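Local coordinates for alginase (PDB 4Q8K), which probably depolymerises alginate as a polysaccharide lyase of family 18, using a catalytic domain of beta-sandwich (jelly-roll) fold that carries a calcium ion, at residues L170-L175 and F317-Y322; E206-T211 and V362-E367; R263-S268 and P308-S313; L323-P328 and E348-T353. All blocks are in the same frame, centred on the assembly; numbering follows the deposited sequence.

Overall arrangement
The four contacts lie on a beta-sandwich of two antiparallel sheets. Contact 1 joins the sheets near the core, its centre about 7 Å from that of the chain. Contact 2, its centre about 15 Å from that of contact 1, pairs two strands of one sheet; Phe317 and Phe319 of contact 1 pack against Phe208, and Phe317 also touches Glu206 and Tyr364. Contact 4, about 16 Å from contact 1 between centres, continues strand 321-324 into a loop and meets contact 1 through Leu175 and Leu323. The Pro328 side chain of contact 4 is about 8 Å from the bound calcium ion. Contact 3 ties strand and loop ends at the periphery, centred about 23 Å from contact 1.

Contact 1: residues L170-L175 and F317-Y322; sequences LVFVPL and FKFGNY
Phe172 lays its ring flat over Gly320, whose CA sits 3.5 Å from the ring centroid and only 8° off the ring normal, a CH-pi contact over the centre of the face. The two segments come from the opposed sheets of the jelly-roll sandwich: strand 169-172 belongs to one, while 316-319 and 321-324 belong to the other and are separated by a corner at Gly320. Glycine suits that corner twice over, since a beta carbon would crowd CD1 of Phe172 and, at a phi of 144°, would also jam against the carbonyl oxygen of Phe319. Beyond the glycine, CZ of Phe172 meets CE2 of Phe319 at 3.9 Å, the two rings set obliquely with their planes 82° apart. The same CE2 is approached in the ring plane by CD1 of Leu170, at 4.0 Å. Phe154 and Phe208 extend this aromatic core around Phe319. An alanine in place of Phe172 would probably open a gap between the sheets, leaving Gly320 CA and Phe319 CE2 without the ring they pack on. Nearer the backbone, CB of Asn321 lies 3.6 Å from CB of Phe172. Asn321 CG is anti to its backbone N, which places it beside CD and CG of Pro174. The Asn321 amide is held mainly from outside, OD1 by Thr222 and ND2 by Ser355, and its bond to the Phe172 carbonyl is weak. The Pro174 and Asn321 side chains cross at about a right angle, with Pro174 CD 3.2 Å from Asn321 ND2.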
loop_
_atom_site.group_PDB
_atom_site.type_symbol
_atom_site.label_atom_id
_atom_site.label_comp_id
_atom_site.label_asym_id
_atom_site.label_seq_id
_atom_site.Cartn_x
_atom_site.Cartn_y
_atom_site.Cartn_z
ATOM N N LEU A 170 13.458 -5.630 2.095
ATOM C CA LEU A 170 12.914 -4.323 2.437
ATOM C C LEU A 170 11.982 -4.463 3.636
ATOM O O LEU A 170 11.100 -5.324 3.651
ATOM C CB LEU A 170 12.144 -3.717 1.261
ATOM C CG LEU A 170 12.927 -3.399 -0.016
ATOM C CD1 LEU A 170 11.979 -2.938 -1.104
ATOM C CD2 LEU A 170 13.986 -2.336 0.248
ATOM N N VAL A 171 12.189 -3.625 4.645
ATOM C CA VAL A 171 11.328 -3.633 5.826
ATOM C C VAL A 171 10.706 -2.264 6.022
ATOM O O VAL A 171 11.417 -1.279 6.211
ATOM C CB VAL A 171 12.107 -4.013 7.097
ATOM C CG1 VAL A 171 11.282 -3.678 8.337
ATOM C CG2 VAL A 171 12.486 -5.486 7.067
ATOM N N PHE A 172 9.380 -2.206 5.978
ATOM C CA PHE A 172 8.661 -0.942 6.101
ATOM C C PHE A 172 7.980 -0.856 7.457
ATOM O O PHE A 172 7.091 -1.651 7.770
ATOM C CB PHE A 172 7.633 -0.785 4.977
ATOM C CG PHE A 172 8.234 -0.850 3.592
ATOM C CD1 PHE A 172 8.790 0.281 3.009
ATOM C CD2 PHE A 172 8.258 -2.039 2.885
ATOM C CE1 PHE A 172 9.347 0.232 1.740
ATOM C CE2 PHE A 172 8.819 -2.091 1.610
ATOM C CZ PHE A 172 9.361 -0.963 1.045
ATOM N N VAL A 173 8.410 0.117 8.259
ATOM C CA VAL A 173 7.968 0.242 9.640
ATOM C C VAL A 173 7.530 1.677 9.923
ATOM O O VAL A 173 8.307 2.492 10.425
ATOM C CB VAL A 173 9.100 -0.145 10.590
ATOM C CG1 VAL A 173 9.167 -1.662 10.754
ATOM C CG2 VAL A 173 10.441 0.405 10.064
ATOM N N PRO A 174 6.283 2.004 9.577
ATOM C CA PRO A 174 5.752 3.364 9.702
ATOM C C PRO A 174 5.661 3.848 11.159
ATOM O O PRO A 174 5.705 5.059 11.380
ATOM C CB PRO A 174 4.364 3.252 9.069
ATOM C CG PRO A 174 4.008 1.801 9.229
ATOM C CD PRO A 174 5.289 1.075 9.004
ATOM N N LEU A 175 5.561 2.939 12.123
ATOM C CA LEU A 175 5.566 3.358 13.528
ATOM C C LEU A 175 6.919 3.932 13.921
ATOM O O LEU A 175 7.031 4.635 14.931
ATOM C CB LEU A 175 5.222 2.199 14.462
ATOM C CG LEU A 175 3.829 1.580 14.319
ATOM C CD1 LEU A 175 3.741 0.304 15.141
ATOM C CD2 LEU A 175 2.726 2.575 14.688
ATOM N N PHE A 317 3.037 4.895 -9.104
ATOM C CA PHE A 317 2.969 3.722 -8.263
ATOM C C PHE A 317 3.737 3.951 -6.962
ATOM O O PHE A 317 4.801 4.582 -6.965
ATOM C CB PHE A 317 3.558 2.520 -9.000
ATOM C CG PHE A 317 3.441 1.224 -8.244
ATOM C CD1 PHE A 317 2.203 0.640 -8.050
ATOM C CD2 PHE A 317 4.565 0.582 -7.757
ATOM C CE1 PHE A 317 2.085 -0.559 -7.359
ATOM C CE2 PHE A 317 4.463 -0.611 -7.065
ATOM C CZ PHE A 317 3.213 -1.188 -6.871
ATOM N N LYS A 318 3.190 3.436 -5.860
ATOM C CA LYS A 318 3.878 3.442 -4.575
ATOM C C LYS A 318 3.740 2.086 -3.912
ATOM O O LYS A 318 2.778 1.352 -4.168
ATOM C CB LYS A 318 3.287 4.504 -3.635
ATOM C CG LYS A 318 2.951 5.819 -4.297
ATOM C CD LYS A 318 2.696 6.915 -3.269
ATOM C CE LYS A 318 1.426 6.673 -2.478
ATOM N NZ LYS A 318 1.236 7.761 -1.449
ATOM N N PHE A 319 4.676 1.750 -3.035
ATOM C CA PHE A 319 4.535 0.512 -2.278
ATOM C C PHE A 319 5.305 0.629 -0.974
ATOM O O PHE A 319 6.225 1.441 -0.865
ATOM C CB PHE A 319 5.029 -0.680 -3.104
ATOM C CG PHE A 319 6.510 -0.674 -3.343
ATOM C CD1 PHE A 319 7.048 0.055 -4.393
ATOM C CD2 PHE A 319 7.356 -1.390 -2.526
ATOM C CE1 PHE A 319 8.418 0.068 -4.613
ATOM C CE2 PHE A 319 8.729 -1.384 -2.742
ATOM C CZ PHE A 319 9.253 -0.655 -3.792
ATOM N N GLY A 320 4.909 -0.173 0.010
ATOM C CA GLY A 320 5.507 -0.151 1.333
ATOM C C GLY A 320 4.459 -0.396 2.401
ATOM O O GLY A 320 3.707 -1.368 2.349
ATOM N N ASN A 321 4.394 0.491 3.383
ATOM C CA ASN A 321 3.454 0.287 4.467
ATOM C C ASN A 321 2.939 1.650 4.882
ATOM O O ASN A 321 3.642 2.413 5.558
ATOM C CB ASN A 321 4.151 -0.454 5.617
ATOM C CG ASN A 321 3.245 -0.682 6.819
ATOM O OD1 ASN A 321 2.132 -0.169 6.879
ATOM N ND2 ASN A 321 3.742 -1.433 7.791
ATOM N N TYR A 322 1.735 1.974 4.415
ATOM C CA TYR A 322 1.064 3.219 4.761
ATOM C C TYR A 322 -0.041 2.907 5.768
ATOM O O TYR A 322 -1.150 2.545 5.390
ATOM C CB TYR A 322 0.480 3.828 3.492
ATOM C CG TYR A 322 -0.229 5.151 3.637
ATOM C CD1 TYR A 322 -0.250 5.844 4.842
ATOM C CD2 TYR A 322 -0.898 5.706 2.553
ATOM C CE1 TYR A 322 -0.904 7.054 4.954
ATOM C CE2 TYR A 322 -1.563 6.918 2.657
ATOM C CZ TYR A 322 -1.560 7.585 3.868
ATOM O OH TYR A 322 -2.214 8.792 3.978
#

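Contact 2: residues E206-T211 and V362-E367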
loop_
_atom_site.group_PDB
_atom_site.type_symbol
_atom_site.label_atom_id
_atom_site.label_comp_id
_atom_site.label_asym_id
_atom_site.label_seq_id
_atom_site.Cartn_x
_atom_site.Cartn_y
_atom_site.Cartn_z
ATOM N N GLU A 206 3.643 -1.537 -16.432
ATOM C CA GLU A 206 4.376 -1.775 -15.198
ATOM C C GLU A 206 4.022 -3.084 -14.572
ATOM O O GLU A 206 2.892 -3.465 -14.551
ATOM C CB GLU A 206 3.994 -0.815 -14.110
ATOM C CG GLU A 206 4.097 0.613 -14.367
ATOM C CD GLU A 206 3.430 1.393 -13.243
ATOM O OE1 GLU A 206 4.126 1.666 -12.279
ATOM O OE2 GLU A 206 2.253 1.710 -13.372
ATOM N N VAL A 207 5.013 -3.716 -13.994
ATOM C CA VAL A 207 4.795 -4.928 -13.234
ATOM C C VAL A 207 5.543 -4.799 -11.917
ATOM O O VAL A 207 6.749 -4.530 -11.911
ATOM C CB VAL A 207 5.340 -6.157 -13.977
ATOM C CG1 VAL A 207 5.179 -7.409 -13.127
ATOM C CG2 VAL A 207 4.644 -6.323 -15.335
ATOM N N PHE A 208 4.831 -4.967 -10.804
ATOM C CA PHE A 208 5.469 -5.041 -9.499
ATOM C C PHE A 208 5.119 -6.388 -8.896
ATOM O O PHE A 208 3.954 -6.794 -8.901
ATOM C CB PHE A 208 4.990 -3.910 -8.579
ATOM C CG PHE A 208 5.514 -4.009 -7.163
ATOM C CD1 PHE A 208 6.722 -3.441 -6.822
ATOM C CD2 PHE A 208 4.786 -4.666 -6.174
ATOM C CE1 PHE A 208 7.209 -3.520 -5.512
ATOM C CE2 PHE A 208 5.260 -4.761 -4.880
ATOM C CZ PHE A 208 6.478 -4.183 -4.547
ATOM N N GLU A 209 6.133 -7.095 -8.410
ATOM C CA GLU A 209 5.917 -8.348 -7.715
ATOM C C GLU A 209 6.775 -8.380 -6.465
ATOM O O GLU A 209 7.905 -7.892 -6.472
ATOM C CB GLU A 209 6.237 -9.549 -8.612
ATOM C CG GLU A 209 5.887 -10.892 -7.972
ATOM C CD GLU A 209 5.706 -12.016 -8.979
ATOM O OE1 GLU A 209 6.007 -11.821 -10.177
ATOM O OE2 GLU A 209 5.248 -13.102 -8.563
ATOM N N ALA A 210 6.225 -8.944 -5.397
ATOM C CA ALA A 210 6.945 -9.082 -4.148
ATOM C C ALA A 210 6.370 -10.224 -3.320
ATOM O O ALA A 210 5.178 -10.547 -3.414
ATOM C CB ALA A 210 6.894 -7.780 -3.367
ATOM N N THR A 211 7.241 -10.859 -2.552
ATOM C CA THR A 211 6.852 -11.769 -1.492
ATOM C C THR A 211 6.699 -10.907 -0.238
ATOM O O THR A 211 7.649 -10.237 0.197
ATOM C CB THR A 211 7.935 -12.845 -1.289
ATOM O OG1 THR A 211 7.984 -13.687 -2.448
ATOM C CG2 THR A 211 7.660 -13.699 -0.062
ATOM N N VAL A 362 11.687 -9.127 -4.779
ATOM C CA VAL A 362 11.008 -7.987 -5.355
ATOM C C VAL A 362 11.452 -7.747 -6.792
ATOM O O VAL A 362 12.640 -7.828 -7.102
ATOM C CB VAL A 362 11.287 -6.731 -4.525
ATOM C CG1 VAL A 362 10.538 -5.533 -5.086
ATOM C CG2 VAL A 362 10.903 -6.985 -3.071
ATOM N N SER A 363 10.496 -7.458 -7.666
ATOM C CA SER A 363 10.822 -6.991 -9.007
ATOM C C SER A 363 9.922 -5.839 -9.434
ATOM O O SER A 363 8.779 -5.725 -9.005
ATOM C CB SER A 363 10.778 -8.136 -10.026
ATOM O OG SER A 363 9.498 -8.733 -10.059
ATOM N N TYR A 364 10.464 -4.950 -10.232
ATOM C CA TYR A 364 9.700 -3.873 -10.797
ATOM C C TYR A 364 10.167 -3.598 -12.202
ATOM O O TYR A 364 11.320 -3.451 -12.432
ATOM C CB TYR A 364 9.802 -2.592 -9.972
ATOM C CG TYR A 364 8.983 -1.492 -10.516
ATOM C CD1 TYR A 364 7.625 -1.458 -10.361
ATOM C CD2 TYR A 364 9.563 -0.485 -11.227
ATOM C CE1 TYR A 364 6.886 -0.428 -10.875
ATOM C CE2 TYR A 364 8.840 0.529 -11.757
ATOM C CZ TYR A 364 7.507 0.566 -11.592
ATOM O OH TYR A 364 6.822 1.580 -12.164
ATOM N N THR A 365 9.238 -3.556 -13.131
ATOM C CA THR A 365 9.555 -3.135 -14.481
ATOM C C THR A 365 8.611 -2.070 -14.924
ATOM O O THR A 365 7.467 -2.074 -14.577
ATOM C CB THR A 365 9.483 -4.285 -15.503
ATOM O OG1 THR A 365 8.132 -4.598 -15.738
ATOM C CG2 THR A 365 10.158 -5.488 -15.036
ATOM N N ARG A 366 9.137 -1.175 -15.741
ATOM C CA ARG A 366 8.429 -0.037 -16.215
ATOM C C ARG A 366 8.831 0.290 -17.649
ATOM O O ARG A 366 9.965 0.541 -17.915
ATOM C CB ARG A 366 8.778 1.149 -15.352
ATOM C CG ARG A 366 8.131 2.444 -15.718
ATOM C CD ARG A 366 8.688 3.561 -14.847
ATOM N NE ARG A 366 7.996 4.800 -15.093
ATOM C CZ ARG A 366 6.819 5.095 -14.596
ATOM N NH1 ARG A 366 6.223 4.249 -13.815
ATOM N NH2 ARG A 366 6.254 6.222 -14.886
ATOM N N GLU A 367 7.875 0.232 -18.553
ATOM C CA GLU A 367 8.057 0.684 -19.927
ATOM C C GLU A 367 7.028 1.693 -20.367
ATOM O O GLU A 367 5.856 1.527 -20.191
ATOM C CB GLU A 367 8.107 -0.481 -20.907
ATOM C CG GLU A 367 7.224 -1.647 -20.584
ATOM C CD GLU A 367 7.963 -2.966 -20.584
ATOM O OE1 GLU A 367 9.111 -3.006 -20.137
ATOM O OE2 GLU A 367 7.389 -3.963 -21.043
HETATM O O HOH W 1 3.831 4.533 -12.035
HETATM O O HOH W 2 8.359 -6.927 -11.874
#
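Val207 pairs with Thr365, and Glu209 with Ser363, as the hydrogen-bonded pairs of two antiparallel neighbours in the seven-stranded sheet. Each pair makes two backbone bonds, among them Thr365 N to Val207 O at 2.9 Å. Their side chains share one face, where CB of Val207 touches OG1 of Thr365 and a water links Val207 O with Ser363 OG. The apolar contacts lie mostly on the opposite face. CE1 of Phe208 rests 3.9 Å from CG1 of Val362, while CB of Phe208 meets CD1 at the edge of the Tyr364 ring. The polar group on that face centres on Glu206, whose CG, anti to its carbonyl carbon, lies near Tyr364 OH. This hydroxyl donates to OE1 of Glu206 at 2.7 Å, which accepts through its anti lone pair, carboxylate and ring planes 83° apart. Arg366 NH1 donates to Tyr364 OH at 3.2 Å, close to the guanidinium plane. Its ion pair with Glu206 OE1 is long at 3.7 Å, and a water bonded to both atoms bridges it. Arg366 NH2 is tied to Leu197 O. With His227 and Asn291 bonded to OE2 of Glu206, both carboxylate oxygens are gripped, which would restrict rotation.

Contact 3: residues R263-S268 and P308-S313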
loop_
_atom_site.group_PDB
_atom_site.type_symbol
_atom_site.label_atom_id
_atom_site.label_comp_id
_atom_site.label_asym_id
_atom_site.label_seq_id
_atom_site.Cartn_x
_atom_site.Cartn_y
_atom_site.Cartn_z
ATOM N N ARG A 263 -8.857 -2.194 -4.031
ATOM C CA ARG A 263 -9.845 -1.296 -4.614
ATOM C C ARG A 263 -9.243 -0.720 -5.874
ATOM O O ARG A 263 -8.100 -0.232 -5.853
ATOM C CB ARG A 263 -10.174 -0.145 -3.664
ATOM C CG ARG A 263 -10.967 -0.558 -2.451
ATOM C CD ARG A 263 -11.207 0.609 -1.504
ATOM N NE ARG A 263 -12.258 0.253 -0.559
ATOM C CZ ARG A 263 -13.542 0.517 -0.762
ATOM N NH1 ARG A 263 -13.913 1.158 -1.863
ATOM N NH2 ARG A 263 -14.449 0.137 0.128
ATOM N N LEU A 264 -10.022 -0.770 -6.952
ATOM C CA LEU A 264 -9.650 -0.220 -8.250
ATOM C C LEU A 264 -10.676 0.811 -8.694
ATOM O O LEU A 264 -11.873 0.524 -8.748
ATOM C CB LEU A 264 -9.572 -1.334 -9.303
ATOM C CG LEU A 264 -8.572 -2.452 -9.014
ATOM C CD1 LEU A 264 -8.665 -3.549 -10.092
ATOM C CD2 LEU A 264 -7.164 -1.887 -8.944
ATOM N N ARG A 265 -10.217 2.011 -9.033
ATOM C CA ARG A 265 -11.143 3.041 -9.492
ATOM C C ARG A 265 -11.449 2.887 -10.984
ATOM O O ARG A 265 -10.567 3.050 -11.824
ATOM C CB ARG A 265 -10.577 4.430 -9.201
ATOM C CG ARG A 265 -11.600 5.540 -9.336
ATOM C CD ARG A 265 -11.074 6.865 -8.768
ATOM N NE ARG A 265 -10.795 6.821 -7.328
ATOM C CZ ARG A 265 -11.725 6.923 -6.378
ATOM N NH1 ARG A 265 -11.381 6.883 -5.096
ATOM N NH2 ARG A 265 -13.002 7.059 -6.707
ATOM N N ASN A 266 -12.695 2.566 -11.317
ATOM C CA ASN A 266 -13.043 2.329 -12.717
ATOM C C ASN A 266 -13.126 3.599 -13.573
ATOM O O ASN A 266 -12.892 4.710 -13.080
ATOM C CB ASN A 266 -14.292 1.436 -12.861
ATOM C CG ASN A 266 -15.579 2.095 -12.352
ATOM O OD1 ASN A 266 -16.483 1.404 -11.868
ATOM N ND2 ASN A 266 -15.683 3.408 -12.491
ATOM N N THR A 267 -13.447 3.428 -14.852
ATOM C CA THR A 267 -13.457 4.535 -15.803
ATOM C C THR A 267 -14.590 5.524 -15.534
ATOM O O THR A 267 -14.578 6.640 -16.048
ATOM C CB THR A 267 -13.543 4.038 -17.270
ATOM O OG1 THR A 267 -14.705 3.218 -17.439
ATOM C CG2 THR A 267 -12.308 3.243 -17.640
ATOM N N SER A 268 -15.565 5.106 -14.731
ATOM C CA SER A 268 -16.650 5.987 -14.314
ATOM C C SER A 268 -16.287 6.793 -13.062
ATOM O O SER A 268 -17.040 7.672 -12.641
ATOM C CB SER A 268 -17.917 5.178 -14.050
ATOM O OG SER A 268 -18.390 4.562 -15.238
ATOM N N PRO A 308 -10.122 -2.037 -16.410
ATOM C CA PRO A 308 -9.599 -0.753 -16.886
ATOM C C PRO A 308 -9.869 0.288 -15.808
ATOM O O PRO A 308 -10.930 0.254 -15.193
ATOM C CB PRO A 308 -10.445 -0.465 -18.134
ATOM C CG PRO A 308 -10.964 -1.822 -18.575
ATOM C CD PRO A 308 -11.188 -2.565 -17.281
ATOM N N VAL A 309 -8.930 1.197 -15.583
ATOM C CA VAL A 309 -9.086 2.179 -14.512
ATOM C C VAL A 309 -9.204 3.595 -15.065
ATOM O O VAL A 309 -8.812 3.861 -16.201
ATOM C CB VAL A 309 -7.915 2.113 -13.526
ATOM C CG1 VAL A 309 -7.864 0.757 -12.831
ATOM C CG2 VAL A 309 -6.599 2.394 -14.238
ATOM N N GLU A 310 -9.758 4.502 -14.265
ATOM C CA GLU A 310 -9.820 5.905 -14.660
ATOM C C GLU A 310 -8.398 6.408 -14.864
ATOM O O GLU A 310 -7.541 6.245 -14.000
ATOM C CB GLU A 310 -10.528 6.749 -13.598
ATOM C CG GLU A 310 -10.783 8.195 -14.032
ATOM C CD GLU A 310 -11.724 8.942 -13.092
ATOM O OE1 GLU A 310 -11.438 8.997 -11.881
ATOM O OE2 GLU A 310 -12.755 9.467 -13.566
ATOM N N ASP A 311 -8.148 6.996 -16.024
ATOM C CA ASP A 311 -6.815 7.462 -16.369
ATOM C C ASP A 311 -6.475 8.734 -15.596
ATOM O O ASP A 311 -7.356 9.523 -15.263
ATOM C CB ASP A 311 -6.753 7.712 -17.879
ATOM C CG ASP A 311 -5.347 7.615 -18.435
ATOM O OD1 ASP A 311 -4.434 7.197 -17.697
ATOM O OD2 ASP A 311 -5.164 7.943 -19.625
ATOM N N ASP A 312 -5.198 8.913 -15.293
ATOM C CA ASP A 312 -4.698 10.168 -14.746
ATOM C C ASP A 312 -3.380 10.457 -15.433
ATOM O O ASP A 312 -2.550 9.563 -15.568
ATOM C CB ASP A 312 -4.487 10.071 -13.236
ATOM C CG ASP A 312 -3.965 11.371 -12.633
ATOM O OD1 ASP A 312 -2.777 11.691 -12.842
ATOM O OD2 ASP A 312 -4.743 12.073 -11.948
ATOM N N SER A 313 -3.183 11.703 -15.853
ATOM C CA SER A 313 -2.044 12.063 -16.700
ATOM C C SER A 313 -0.680 12.043 -16.004
ATOM O O SER A 313 0.357 11.961 -16.669
ATOM C CB SER A 313 -2.274 13.434 -17.339
ATOM O OG SER A 313 -2.335 14.443 -16.349
HETATM O O HOH W 3 -13.527 0.480 -15.781
#
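The Arg265 and Glu310 side chains lie side by side and point the same way, with guanidinium and carboxylate planes 26° apart. The contact sits at the periphery of the beta-sandwich, where strand 257-265 of one sheet runs out into a turn against the loop that follows strand 303-308, an outermost strand of the other sheet. The charged atoms do not touch: Arg265 NE and Glu310 OE1 are 5.1 Å apart, and CD of the arginine is nearer, 3.8 Å from OE1. The guanidinium finds its polar partners outside the pair, in Gly269 O, Thr234 O and the carboxylate of Glu271. A third flat group, the Arg265 carbonyl, makes the direct bond: Glu310 N donates to Arg265 O at 3.0 Å, the donor tilted 27° from the carbonyl plane. CB of Val309 touches the same oxygen at 3.3 Å, and its CG1 is in looser apolar contact with CB of Leu264. CB of Glu310 packs on Asn266 O at 3.2 Å, and CG2 of Thr267, anti to its carbonyl carbon, rests against Val309 O. One water bridges the two backbones, accepting from Thr267 N at 3.1 Å and donating to Pro308 O at 2.7 Å.

Contact 4: residues L323-P328 and E348-T353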
loop_
_atom_site.group_PDB
_atom_site.type_symbol
_atom_site.label_atom_id
_atom_site.label_comp_id
_atom_site.label_asym_id
_atom_site.label_seq_id
_atom_site.Cartn_x
_atom_site.Cartn_y
_atom_site.Cartn_z
ATOM N N LEU A 323 0.285 3.053 7.053
ATOM C CA LEU A 323 -0.612 2.701 8.155
ATOM C C LEU A 323 -1.730 3.731 8.337
ATOM O O LEU A 323 -1.469 4.927 8.510
ATOM C CB LEU A 323 0.202 2.562 9.447
ATOM C CG LEU A 323 -0.459 1.938 10.684
ATOM C CD1 LEU A 323 -0.779 0.467 10.444
ATOM C CD2 LEU A 323 0.456 2.111 11.906
ATOM N N GLN A 324 -2.973 3.250 8.284
ATOM C CA GLN A 324 -4.156 4.094 8.262
ATOM C C GLN A 324 -4.640 4.376 9.680
ATOM O O GLN A 324 -4.798 3.452 10.473
ATOM C CB GLN A 324 -5.276 3.396 7.482
ATOM C CG GLN A 324 -4.894 3.026 6.043
ATOM C CD GLN A 324 -4.608 4.253 5.185
ATOM O OE1 GLN A 324 -3.465 4.491 4.778
ATOM N NE2 GLN A 324 -5.646 5.032 4.900
ATOM N N SER A 325 -4.872 5.650 9.995
ATOM C CA SER A 325 -5.349 6.010 11.330
ATOM C C SER A 325 -6.871 5.938 11.343
ATOM O O SER A 325 -7.548 6.912 11.037
ATOM C CB SER A 325 -4.871 7.410 11.721
ATOM O OG SER A 325 -5.222 7.706 13.065
ATOM N N GLN A 326 -7.396 4.761 11.679
ATOM C CA GLN A 326 -8.829 4.489 11.569
ATOM C C GLN A 326 -9.256 3.455 12.608
ATOM O O GLN A 326 -8.545 2.475 12.866
ATOM C CB GLN A 326 -9.164 4.001 10.144
ATOM C CG GLN A 326 -10.647 3.960 9.803
ATOM C CD GLN A 326 -10.897 3.398 8.407
ATOM O OE1 GLN A 326 -11.815 3.821 7.709
ATOM N NE2 GLN A 326 -10.072 2.451 8.002
ATOM N N ASP A 327 -10.407 3.687 13.230
ATOM C CA ASP A 327 -10.969 2.730 14.174
ATOM C C ASP A 327 -11.455 1.529 13.364
ATOM O O ASP A 327 -12.178 1.706 12.395
ATOM C CB ASP A 327 -12.150 3.364 14.904
ATOM C CG ASP A 327 -12.592 2.558 16.109
ATOM O OD1 ASP A 327 -13.057 1.408 15.925
ATOM O OD2 ASP A 327 -12.470 3.080 17.245
ATOM N N PRO A 328 -11.048 0.308 13.749
ATOM C CA PRO A 328 -11.442 -0.864 12.954
ATOM C C PRO A 328 -12.909 -1.261 13.138
ATOM O O PRO A 328 -13.470 -1.917 12.259
ATOM C CB PRO A 328 -10.517 -1.967 13.479
ATOM C CG PRO A 328 -10.221 -1.549 14.892
ATOM C CD PRO A 328 -10.122 -0.046 14.832
ATOM N N GLU A 348 -1.504 4.738 19.384
ATOM C CA GLU A 348 -1.434 4.266 20.757
ATOM C C GLU A 348 -2.803 3.779 21.224
ATOM O O GLU A 348 -2.927 2.673 21.749
ATOM C CB GLU A 348 -0.901 5.371 21.671
ATOM C CG GLU A 348 0.595 5.564 21.547
ATOM C CD GLU A 348 1.100 6.721 22.396
ATOM O OE1 GLU A 348 2.333 6.870 22.516
ATOM O OE2 GLU A 348 0.259 7.469 22.940
ATOM N N ASP A 349 -3.820 4.605 21.013
ATOM C CA ASP A 349 -5.174 4.315 21.476
ATOM C C ASP A 349 -5.778 3.144 20.704
ATOM O O ASP A 349 -6.569 2.370 21.254
ATOM C CB ASP A 349 -6.063 5.555 21.340
ATOM C CG ASP A 349 -5.667 6.679 22.304
ATOM O OD1 ASP A 349 -4.737 6.490 23.108
ATOM O OD2 ASP A 349 -6.316 7.745 22.256
ATOM N N LEU A 350 -5.390 3.017 19.436
ATOM C CA LEU A 350 -5.873 1.925 18.587
ATOM C C LEU A 350 -5.179 0.615 18.909
ATOM O O LEU A 350 -5.533 -0.431 18.361
ATOM C CB LEU A 350 -5.653 2.252 17.108
ATOM C CG LEU A 350 -6.492 3.386 16.533
ATOM C CD1 LEU A 350 -5.843 3.911 15.259
ATOM C CD2 LEU A 350 -7.923 2.927 16.285
ATOM N N GLY A 351 -4.186 0.668 19.787
ATOM C CA GLY A 351 -3.416 -0.507 20.132
ATOM C C GLY A 351 -2.526 -1.021 19.006
ATOM O O GLY A 351 -2.189 -2.212 18.973
ATOM N N ILE A 352 -2.140 -0.140 18.085
ATOM C CA ILE A 352 -1.219 -0.553 17.023
ATOM C C ILE A 352 0.227 -0.299 17.444
ATOM O O ILE A 352 0.731 0.811 17.320
ATOM C CB ILE A 352 -1.505 0.138 15.683
ATOM C CG1 ILE A 352 -2.984 0.005 15.314
ATOM C CG2 ILE A 352 -0.624 -0.463 14.603
ATOM C CD1 ILE A 352 -3.487 -1.403 15.336
ATOM N N THR A 353 0.872 -1.337 17.967
ATOM C CA THR A 353 2.245 -1.248 18.454
ATOM C C THR A 353 3.198 -2.030 17.567
ATOM O O THR A 353 4.411 -2.008 17.780
ATOM C CB THR A 353 2.377 -1.783 19.900
ATOM O OG1 THR A 353 1.894 -3.134 19.959
ATOM C CG2 THR A 353 1.587 -0.913 20.878
#
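Leu350 spends most of its contact on backbone: its two methyls press against the chain at Gln326 and Asp327, and no hydrogen bond crosses between the segments. CD2 makes the closest approach, 3.5 Å from Gln326 O and 3.7 Å from CA of Asp327, and it also touches CD of Pro328 at 4.0 Å. CD1 is 3.9 Å from Gln326 O. The leucine is set there by the end of helix 340-349, where Gly351, with a positive phi of 69°, closes a Schellman motif and its N bonds back to Glu348 O at 3.1 Å. An alanine at Leu350 would probably open a gap beside CA of Asp327 and CD of Pro328 and weaken the hold of the helix end on the loop. A second, smaller contact lies at the strand end, where CD2 of Leu323 meets CG2 of Ile352 at 3.9 Å, the two side chains sliding past each other in opposite directions. CG2 of Ile352 is anti to its backbone N, which turns that methyl to Leu323. The loop has its own polar ties: Ser325, centre of an inverse gamma turn, bonds through OG to the carbonyl of Cys334, whose disulfide with Cys346 reaches the same helix. Between the segments themselves, cohesion therefore rests on shape and dispersion, with directional bonding left to partners within and around each one.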